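Long-range contacts in ribonucleotide monophosphatase NagD (Escherichia coli, PDB 2C4N), which probably removes phosphate from a broad range of nucleotides and some sugar phosphates, as a magnesium-dependent member of the HAD-like hydrolase superfamily: residues K4-D9 with E195-G200; D11-H16 with V199-R204. All coordinates share one frame; numbering follows the deposited sequence.

Contact 1: K4-D9 with E195-G200; sequences KNVICD and ETVIVG. With MG (magnesium ion), chain B.
E195 opens the pairing with its carbonyl: O takes the N-H of K4 at 2.8 Å, tilted from the carbonyl plane, the N-H of N5 almost head-on, and a weak bond from N5 ND2. Its side chain runs alongside the extended K4 chain, CG against CD at 3.8 Å, but the charged tips stay beyond salt-bridge range, and OE2 is taken by the M1 amino group. T196 lays OG1 against N5 CB at 3.4 Å, its hydroxyl bonded to the H192 carbonyl. From here the strands run parallel, 14° apart. V197 N makes a weak bond to N5 O, and V197 O receives I7 N at 2.9 Å; on the same face as V6, its CG1 meets V6 CG2 at 3.9 Å. I198 turns to the face of I7, where CG1 and CD1 both touch I7 CG2, and its CA-H points at I7 O, 3.0 Å from CA. V199 is gripped through both backbone groups, N to I7 O and O from D9 N; its CB packs on C8 SG. G200 lies beside D9, whose CG, anti to the backbone N (chi1 176°), carries OD2 to the magnesium ion at 2.2 Å, while OD1 forms a salt bridge with K176. These are the two central strands of the Rossmann-like HAD sheet, flanked by strands 38-42 and 216-220, with helix 180-189 covering the I7 and I198 face.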
loop_
_atom_site.group_PDB
_atom_site.type_symbol
_atom_site.label_atom_id
_atom_site.label_comp_id
_atom_site.label_asym_id
_atom_site.label_seq_id
_atom_site.Cartn_x
_atom_site.Cartn_y
_atom_site.Cartn_z
ATOM N N LYS A 4 12.204 37.975 2.357
ATOM C CA LYS A 4 13.512 38.435 2.816
ATOM C C LYS A 4 14.556 37.328 2.704
ATOM O O LYS A 4 15.751 37.584 2.832
ATOM C CB LYS A 4 13.428 38.890 4.275
ATOM C CG LYS A 4 12.491 40.059 4.528
ATOM C CD LYS A 4 12.473 40.420 6.007
ATOM C CE LYS A 4 11.557 41.596 6.288
ATOM N NZ LYS A 4 11.522 41.917 7.746
ATOM N N ASN A 5 14.094 36.102 2.467
ATOM C CA ASN A 5 14.978 34.939 2.352
ATOM C C ASN A 5 14.499 34.063 1.199
ATOM O O ASN A 5 13.314 34.065 0.860
ATOM C CB ASN A 5 14.941 34.128 3.649
ATOM C CG ASN A 5 15.136 34.990 4.881
ATOM O OD1 ASN A 5 16.263 35.318 5.257
ATOM N ND2 ASN A 5 14.031 35.368 5.514
ATOM N N VAL A 6 15.408 33.294 0.614
ATOM C CA VAL A 6 15.038 32.447 -0.511
ATOM C C VAL A 6 15.630 31.046 -0.471
ATOM O O VAL A 6 16.830 30.881 -0.279
ATOM C CB VAL A 6 15.474 33.082 -1.857
ATOM C CG1 VAL A 6 15.095 32.158 -3.017
ATOM C CG2 VAL A 6 14.826 34.455 -2.032
ATOM N N ILE A 7 14.769 30.044 -0.635
ATOM C CA ILE A 7 15.206 28.655 -0.707
ATOM C C ILE A 7 14.916 28.301 -2.159
ATOM O O ILE A 7 13.776 28.423 -2.617
ATOM C CB ILE A 7 14.381 27.710 0.187
ATOM C CG1 ILE A 7 14.649 28.006 1.663
ATOM C CG2 ILE A 7 14.749 26.258 -0.124
ATOM C CD1 ILE A 7 13.811 27.143 2.614
ATOM N N CYS A 8 15.938 27.888 -2.894
ATOM C CA CYS A 8 15.733 27.551 -4.289
ATOM C C CYS A 8 16.202 26.146 -4.597
ATOM O O CYS A 8 17.359 25.790 -4.359
ATOM C CB CYS A 8 16.464 28.547 -5.194
ATOM S SG CYS A 8 16.150 28.320 -6.963
ATOM N N ASP A 9 15.290 25.344 -5.127
ATOM C CA ASP A 9 15.617 23.980 -5.490
ATOM C C ASP A 9 16.619 23.997 -6.646
ATOM O O ASP A 9 16.644 24.935 -7.444
ATOM C CB ASP A 9 14.354 23.234 -5.897
ATOM C CG ASP A 9 14.649 21.846 -6.374
ATOM O OD1 ASP A 9 15.233 21.059 -5.597
ATOM O OD2 ASP A 9 14.307 21.552 -7.529
ATOM N N GLU A 195 8.602 35.093 5.965
ATOM C CA GLU A 195 9.356 35.973 5.071
ATOM C C GLU A 195 10.258 35.177 4.137
ATOM O O GLU A 195 11.270 35.684 3.660
ATOM C CB GLU A 195 10.215 36.969 5.860
ATOM C CG GLU A 195 9.446 38.119 6.484
ATOM C CD GLU A 195 9.255 37.948 7.972
ATOM O OE1 GLU A 195 10.269 37.912 8.698
ATOM O OE2 GLU A 195 8.093 37.851 8.416
ATOM N N THR A 196 9.888 33.930 3.875
ATOM C CA THR A 196 10.695 33.089 3.006
ATOM C C THR A 196 9.870 32.463 1.900
ATOM O O THR A 196 8.720 32.076 2.103
ATOM C CB THR A 196 11.386 31.971 3.807
ATOM O OG1 THR A 196 12.156 32.556 4.864
ATOM C CG2 THR A 196 12.313 31.153 2.907
ATOM N N VAL A 197 10.465 32.388 0.718
ATOM C CA VAL A 197 9.808 31.788 -0.427
ATOM C C VAL A 197 10.678 30.623 -0.864
ATOM O O VAL A 197 11.895 30.642 -0.678
ATOM C CB VAL A 197 9.697 32.791 -1.611
ATOM C CG1 VAL A 197 11.090 33.223 -2.064
ATOM C CG2 VAL A 197 8.942 32.156 -2.774
ATOM N N ILE A 198 10.052 29.589 -1.402
ATOM C CA ILE A 198 10.814 28.468 -1.917
ATOM C C ILE A 198 10.460 28.373 -3.388
ATOM O O ILE A 198 9.299 28.529 -3.760
ATOM C CB ILE A 198 10.479 27.126 -1.213
ATOM C CG1 ILE A 198 11.224 25.984 -1.923
ATOM C CG2 ILE A 198 8.972 26.875 -1.215
ATOM C CD1 ILE A 198 11.220 24.678 -1.152
ATOM N N VAL A 199 11.469 28.161 -4.223
ATOM C CA VAL A 199 11.266 28.027 -5.659
ATOM C C VAL A 199 11.567 26.570 -6.002
ATOM O O VAL A 199 12.614 26.046 -5.626
ATOM C CB VAL A 199 12.236 28.934 -6.463
ATOM C CG1 VAL A 199 11.980 28.778 -7.952
ATOM C CG2 VAL A 199 12.066 30.388 -6.048
ATOM N N GLY A 200 10.646 25.910 -6.696
ATOM C CA GLY A 200 10.871 24.518 -7.053
ATOM C C GLY A 200 10.117 24.109 -8.298
ATOM O O GLY A 200 9.226 24.828 -8.750
HETATM MG MG MG B . 13.871 19.655 -8.621
HETATM O O HOH W 1 13.071 36.134 8.360
HETATM O O HOH W 2 12.206 19.150 -7.092
HETATM O O HOH W 3 13.318 17.896 -10.056
#

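Contact 2: D11-H16 with V199-R204; sequences DGVLMH and VGDNLR. With MG (magnesium ion), chain B; PO4 (phosphate ion), chain D; PO4 (phosphate ion), chain C.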
loop_
_atom_site.group_PDB
_atom_site.type_symbol
_atom_site.label_atom_id
_atom_site.label_comp_id
_atom_site.label_asym_id
_atom_site.label_seq_id
_atom_site.Cartn_x
_atom_site.Cartn_y
_atom_site.Cartn_z
ATOM N N ASP A 11 17.844 20.933 -9.085
ATOM C CA ASP A 11 17.501 20.211 -10.305
ATOM C C ASP A 11 16.145 20.551 -10.910
ATOM O O ASP A 11 15.125 20.514 -10.236
ATOM C CB ASP A 11 17.626 18.709 -10.045
ATOM C CG ASP A 11 19.053 18.309 -9.709
ATOM O OD1 ASP A 11 19.933 18.510 -10.570
ATOM O OD2 ASP A 11 19.298 17.814 -8.590
ATOM N N GLY A 12 16.149 20.891 -12.197
ATOM C CA GLY A 12 14.912 21.243 -12.874
ATOM C C GLY A 12 14.540 22.700 -12.670
ATOM O O GLY A 12 13.524 23.166 -13.180
ATOM N N VAL A 13 15.374 23.418 -11.922
ATOM C CA VAL A 13 15.147 24.828 -11.625
ATOM C C VAL A 13 16.366 25.670 -12.016
ATOM O O VAL A 13 16.256 26.624 -12.785
ATOM C CB VAL A 13 14.875 25.036 -10.115
ATOM C CG1 VAL A 13 14.688 26.519 -9.815
ATOM C CG2 VAL A 13 13.638 24.236 -9.689
ATOM N N LEU A 14 17.528 25.302 -11.485
ATOM C CA LEU A 14 18.762 26.028 -11.761
ATOM C C LEU A 14 19.653 25.231 -12.699
ATOM O O LEU A 14 20.406 25.799 -13.499
ATOM C CB LEU A 14 19.510 26.300 -10.447
ATOM C CG LEU A 14 18.773 27.190 -9.436
ATOM C CD1 LEU A 14 19.573 27.307 -8.143
ATOM C CD2 LEU A 14 18.554 28.562 -10.045
ATOM N N MET A 15 19.573 23.923 -12.578
ATOM C CA MET A 15 20.343 23.006 -13.406
ATOM C C MET A 15 19.510 21.931 -14.103
ATOM O O MET A 15 18.635 21.374 -13.540
ATOM C CB MET A 15 21.428 22.327 -12.596
ATOM C CG MET A 15 22.345 23.252 -11.922
ATOM S SD MET A 15 23.467 24.133 -12.954
ATOM C CE MET A 15 24.456 22.908 -13.199
ATOM N N HIS A 16 19.870 21.636 -15.340
ATOM C CA HIS A 16 19.556 20.386 -15.946
ATOM C C HIS A 16 20.774 19.540 -16.098
ATOM O O HIS A 16 21.579 19.731 -16.939
ATOM C CB HIS A 16 18.846 20.519 -17.268
ATOM C CG HIS A 16 17.493 21.125 -17.175
ATOM N ND1 HIS A 16 17.146 22.252 -17.861
ATOM C CD2 HIS A 16 16.401 20.751 -16.496
ATOM C CE1 HIS A 16 15.898 22.552 -17.604
ATOM N NE2 HIS A 16 15.426 21.660 -16.771
ATOM N N VAL A 199 11.469 28.161 -4.223
ATOM C CA VAL A 199 11.266 28.027 -5.659
ATOM C C VAL A 199 11.567 26.570 -6.002
ATOM O O VAL A 199 12.614 26.046 -5.626
ATOM C CB VAL A 199 12.236 28.934 -6.463
ATOM C CG1 VAL A 199 11.980 28.778 -7.952
ATOM C CG2 VAL A 199 12.066 30.388 -6.048
ATOM N N GLY A 200 10.646 25.910 -6.696
ATOM C CA GLY A 200 10.871 24.518 -7.053
ATOM C C GLY A 200 10.117 24.109 -8.298
ATOM O O GLY A 200 9.226 24.828 -8.750
ATOM N N ASP A 201 10.465 22.949 -8.848
ATOM C CA ASP A 201 9.820 22.456 -10.062
ATOM C C ASP A 201 8.899 21.265 -9.822
ATOM O O ASP A 201 8.175 20.852 -10.728
ATOM C CB ASP A 201 10.873 22.042 -11.088
ATOM C CG ASP A 201 11.715 20.885 -10.605
ATOM O OD1 ASP A 201 12.289 21.017 -9.511
ATOM O OD2 ASP A 201 11.798 19.851 -11.308
ATOM N N ASN A 202 8.930 20.707 -8.614
ATOM C CA ASN A 202 8.096 19.549 -8.301
ATOM C C ASN A 202 6.986 19.868 -7.303
ATOM O O ASN A 202 7.241 20.088 -6.119
ATOM C CB ASN A 202 8.958 18.416 -7.741
ATOM C CG ASN A 202 8.234 17.083 -7.744
ATOM O OD1 ASN A 202 7.009 17.034 -7.649
ATOM N ND2 ASN A 202 8.990 15.997 -7.848
ATOM N N LEU A 203 5.748 19.869 -7.785
ATOM C CA LEU A 203 4.599 20.157 -6.940
ATOM C C LEU A 203 4.516 19.243 -5.728
ATOM O O LEU A 203 4.168 19.684 -4.635
ATOM C CB LEU A 203 3.305 20.019 -7.752
ATOM C CG LEU A 203 2.911 21.195 -8.652
ATOM C CD1 LEU A 203 1.871 20.746 -9.662
ATOM C CD2 LEU A 203 2.373 22.333 -7.795
ATOM N N ARG A 204 4.845 17.973 -5.929
ATOM C CA ARG A 204 4.758 16.985 -4.860
ATOM C C ARG A 204 5.901 16.962 -3.855
ATOM O O ARG A 204 5.851 16.207 -2.887
ATOM C CB ARG A 204 4.562 15.595 -5.471
ATOM C CG ARG A 204 3.287 15.513 -6.296
ATOM C CD ARG A 204 3.071 14.156 -6.947
ATOM N NE ARG A 204 1.915 14.194 -7.843
ATOM C CZ ARG A 204 0.649 14.263 -7.440
ATOM N NH1 ARG A 204 0.356 14.294 -6.145
ATOM N NH2 ARG A 204 -0.330 14.328 -8.335
HETATM MG MG MG B . 13.871 19.655 -8.621
HETATM P P PO4 D . 16.476 18.170 -6.485
HETATM O O1 PO4 D . 17.495 19.246 -6.409
HETATM O O2 PO4 D . 15.832 18.001 -5.160
HETATM O O3 PO4 D . 15.456 18.525 -7.485
HETATM O O4 PO4 D . 17.133 16.901 -6.888
HETATM P P PO4 C . 12.788 15.787 -5.687
HETATM O O1 PO4 C . 14.253 15.856 -5.911
HETATM O O2 PO4 C . 12.117 15.347 -6.933
HETATM O O3 PO4 C . 12.500 14.818 -4.603
HETATM O O4 PO4 C . 12.281 17.126 -5.298
HETATM O O HOH W 3 13.318 17.896 -10.056
HETATM O O HOH W 2 12.206 19.150 -7.092
#
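The backbone of D11-G12 passes the start of the D201 loop with 5.9 Å between the CA atoms of G12 and D201, and it is the D11 carbonyl that faces the D201 carboxylate. D11 O and D201 OD1 stand 3.0 Å apart because both bind the magnesium ion, at 2.2 and 2.3 Å respectively. Phosphate O3, two waters and D9 OD2 complete six ligands. D201 CG sits between its own backbone N and carbonyl carbon (chi1 64°), which brings OD1 to the metal; OD2 accepts from a metal-bound water and from V224 N. On the sheet side of this polar cluster, V13 crosses D201 with CG2 3.5 Å from OD1, while its CG1 meets V199 CG1 at 4.0 Å. G12, with phi 84°, leaves the space that D201 OD2 occupies. D11, the likely catalytic acid of the HAD DxD motif, turns its side chain away from D201, toward R55, and its N bonds the phosphate. N202 caps the next helix, OD1 accepting from R204 N, and its ND2 bonds weakly to a second phosphate. The contact lies at the C-terminal end of strand 196-200, between strands 5-9 and 216-220, where V13 packs on C8 and V220, and helix 203-212 leads away.

Both contacts are buried and share V199 and G200 on strand 196-200, yet they do different work. Contact 1 joins the two central strands of the sheet, from the partly exposed K4 and E195 to the metal ligand D9; between them a ladder of backbone hydrogen bonds runs with largely apolar packing on both faces. Contact 2 lies just past the strand ends, where the chain turns into loops and metal coordination takes over from strand pairing. They meet at the magnesium ion: D9 OD2 of contact 1 and D201 OD1 of contact 2 are 2.9 Å apart, like charges brought together by the metal. Beneath it, C8 SG touches V13 CG1 and L14 CD1, continuing the apolar core up to the active site.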